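Local coordinates for protection of telomeres protein poz1 (Schizosaccharomyces pombe, PDB 5WE0) that binds telomeric DNA and negatively regulates telomerase and telomere length, at residues 8-13 with 38-43. Numbering follows the deposited sequence.
Sequences QSVLNT and LRYLGY
Leu41 is the bump to look at first: its CB is directed toward helix 2-18, and the side chain drops into a four-sided hollow formed by Ser7, Val10, Leu11 and Leu14, a knobs-into-holes fit. Val10 walls one side of that hollow, sliding past Leu41 in the opposite direction so that Val10 CG1 lies 3.9 Å from Leu41 CG. Leu11 makes the neighbouring wall, with its side chain crossing that of Leu41 at about a right angle. Here the fit is tight: Leu11 CD2 and Leu41 CD1 are only 3.5 Å apart, closer than methyls usually sit.

The two helices are consecutive in the chain and run roughly antiparallel, a helical hairpin at the N-terminal end of this all-helical protein. Their segment axes come within 9.9 Å at 147°, and Val10 CA and Leu41 CA, the closest across the pair, are 7.5 Å apart.

Val10 is itself a wedge driven the other way, between Cys37, Tyr40 and Leu41. With CG1 anti to the backbone N (chi1 175°) its two methyls split the work: CG1 goes to Leu41, while CG2 turns to Tyr40 and stops 4.0 Å from Tyr40 CD2, meeting the ring obliquely. Tyr40 lies at the margin of the contact, and its OH makes a weak hydrogen bond with Arg6 NE.

Leu11 also touches Met47 and Pro53 in the loop that follows helix 31-43, and Met56 on helix 54-64, while Leu41 shares the contact with Met47. Each of the two leucines also packs on an aromatic side chain from the chain of another protein.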
loop_
_atom_site.group_PDB
_atom_site.type_symbol
_atom_site.label_atom_id
_atom_site.label_comp_id
_atom_site.label_asym_id
_atom_site.label_seq_id
_atom_site.Cartn_x
_atom_site.Cartn_y
_atom_site.Cartn_z
ATOM N N GLN A 8 -22.727 0.782 -6.362
ATOM C CA GLN A 8 -22.401 -0.618 -6.095
ATOM C C GLN A 8 -22.164 -1.376 -7.387
ATOM O O GLN A 8 -21.263 -2.221 -7.467
ATOM C CB GLN A 8 -23.498 -1.289 -5.279
ATOM C CG GLN A 8 -23.026 -1.662 -3.883
ATOM C CD GLN A 8 -21.912 -2.719 -3.906
ATOM O OE1 GLN A 8 -21.813 -3.542 -4.832
ATOM N NE2 GLN A 8 -21.046 -2.673 -2.901
ATOM N N SER A 9 -22.951 -1.079 -8.418
ATOM C CA SER A 9 -22.721 -1.725 -9.699
ATOM C C SER A 9 -21.384 -1.291 -10.304
ATOM O O SER A 9 -20.662 -2.115 -10.881
ATOM C CB SER A 9 -23.890 -1.430 -10.642
ATOM O OG SER A 9 -23.746 -2.199 -11.818
ATOM N N VAL A 10 -21.019 -0.009 -10.174
ATOM C CA VAL A 10 -19.683 0.413 -10.629
ATOM C C VAL A 10 -18.593 -0.365 -9.885
ATOM O O VAL A 10 -17.597 -0.795 -10.481
ATOM C CB VAL A 10 -19.505 1.936 -10.468
ATOM C CG1 VAL A 10 -18.073 2.335 -10.818
ATOM C CG2 VAL A 10 -20.527 2.707 -11.323
ATOM N N LEU A 11 -18.778 -0.581 -8.569
ATOM C CA LEU A 11 -17.821 -1.382 -7.799
ATOM C C LEU A 11 -17.704 -2.799 -8.350
ATOM O O LEU A 11 -16.590 -3.332 -8.485
ATOM C CB LEU A 11 -18.219 -1.422 -6.317
ATOM C CG LEU A 11 -17.695 -0.278 -5.440
ATOM C CD1 LEU A 11 -18.097 -0.448 -3.986
ATOM C CD2 LEU A 11 -16.185 -0.135 -5.577
ATOM N N ASN A 12 -18.843 -3.425 -8.686
ATOM C CA ASN A 12 -18.815 -4.769 -9.262
ATOM C C ASN A 12 -18.085 -4.801 -10.591
ATOM O O ASN A 12 -17.362 -5.758 -10.888
ATOM C CB ASN A 12 -20.240 -5.310 -9.427
ATOM C CG ASN A 12 -20.933 -5.488 -8.103
ATOM O OD1 ASN A 12 -22.058 -5.026 -7.903
ATOM N ND2 ASN A 12 -20.248 -6.141 -7.171
ATOM N N THR A 13 -18.256 -3.767 -11.410
ATOM C CA THR A 13 -17.479 -3.694 -12.644
ATOM C C THR A 13 -15.983 -3.572 -12.365
ATOM O O THR A 13 -15.163 -4.217 -13.044
ATOM C CB THR A 13 -17.977 -2.535 -13.514
ATOM O OG1 THR A 13 -19.305 -2.839 -13.978
ATOM C CG2 THR A 13 -17.031 -2.282 -14.705
ATOM N N LEU A 38 -13.577 4.983 -11.379
ATOM C CA LEU A 38 -13.014 5.597 -10.174
ATOM C C LEU A 38 -13.557 7.001 -9.978
ATOM O O LEU A 38 -13.905 7.397 -8.860
ATOM C CB LEU A 38 -11.484 5.648 -10.254
ATOM C CG LEU A 38 -10.781 4.310 -10.170
ATOM C CD1 LEU A 38 -9.340 4.572 -10.334
ATOM C CD2 LEU A 38 -11.078 3.684 -8.818
ATOM N N ARG A 39 -13.617 7.782 -11.062
ATOM C CA ARG A 39 -14.122 9.141 -10.939
ATOM C C ARG A 39 -15.583 9.146 -10.527
ATOM O O ARG A 39 -15.989 9.949 -9.677
ATOM C CB ARG A 39 -13.926 9.919 -12.237
ATOM C CG ARG A 39 -13.962 11.428 -11.979
ATOM C CD ARG A 39 -14.012 12.273 -13.251
ATOM N NE ARG A 39 -13.801 13.698 -12.955
ATOM C CZ ARG A 39 -14.740 14.516 -12.463
ATOM N NH1 ARG A 39 -15.962 14.057 -12.179
ATOM N NH2 ARG A 39 -14.456 15.796 -12.227
ATOM N N TYR A 40 -16.395 8.253 -11.102
ATOM C CA TYR A 40 -17.799 8.210 -10.703
ATOM C C TYR A 40 -17.933 7.932 -9.210
ATOM O O TYR A 40 -18.709 8.599 -8.510
ATOM C CB TYR A 40 -18.584 7.168 -11.505
ATOM C CG TYR A 40 -20.075 7.285 -11.221
ATOM C CD1 TYR A 40 -20.851 8.236 -11.886
ATOM C CD2 TYR A 40 -20.688 6.505 -10.239
ATOM C CE1 TYR A 40 -22.195 8.374 -11.621
ATOM C CE2 TYR A 40 -22.044 6.639 -9.963
ATOM C CZ TYR A 40 -22.785 7.575 -10.663
ATOM O OH TYR A 40 -24.126 7.736 -10.407
ATOM N N LEU A 41 -17.204 6.928 -8.706
ATOM C CA LEU A 41 -17.256 6.655 -7.269
ATOM C C LEU A 41 -16.693 7.817 -6.464
ATOM O O LEU A 41 -17.200 8.118 -5.376
ATOM C CB LEU A 41 -16.491 5.374 -6.947
ATOM C CG LEU A 41 -17.102 4.058 -7.466
ATOM C CD1 LEU A 41 -16.137 2.909 -7.235
ATOM C CD2 LEU A 41 -18.435 3.776 -6.779
ATOM N N GLY A 42 -15.657 8.482 -6.995
ATOM C CA GLY A 42 -14.991 9.551 -6.263
ATOM C C GLY A 42 -15.849 10.785 -6.052
ATOM O O GLY A 42 -15.669 11.498 -5.059
ATOM N N TYR A 43 -16.817 11.033 -6.947
ATOM C CA TYR A 43 -17.737 12.159 -6.820
ATOM C C TYR A 43 -19.148 11.739 -6.432
ATOM O O TYR A 43 -20.040 12.589 -6.371
ATOM C CB TYR A 43 -17.784 12.960 -8.129
ATOM C CG TYR A 43 -16.556 13.824 -8.361
ATOM C CD1 TYR A 43 -15.432 13.308 -9.003
ATOM C CD2 TYR A 43 -16.520 15.155 -7.939
ATOM C CE1 TYR A 43 -14.303 14.085 -9.222
ATOM C CE2 TYR A 43 -15.381 15.955 -8.157
ATOM C CZ TYR A 43 -14.276 15.410 -8.803
ATOM O OH TYR A 43 -13.135 16.172 -9.022
#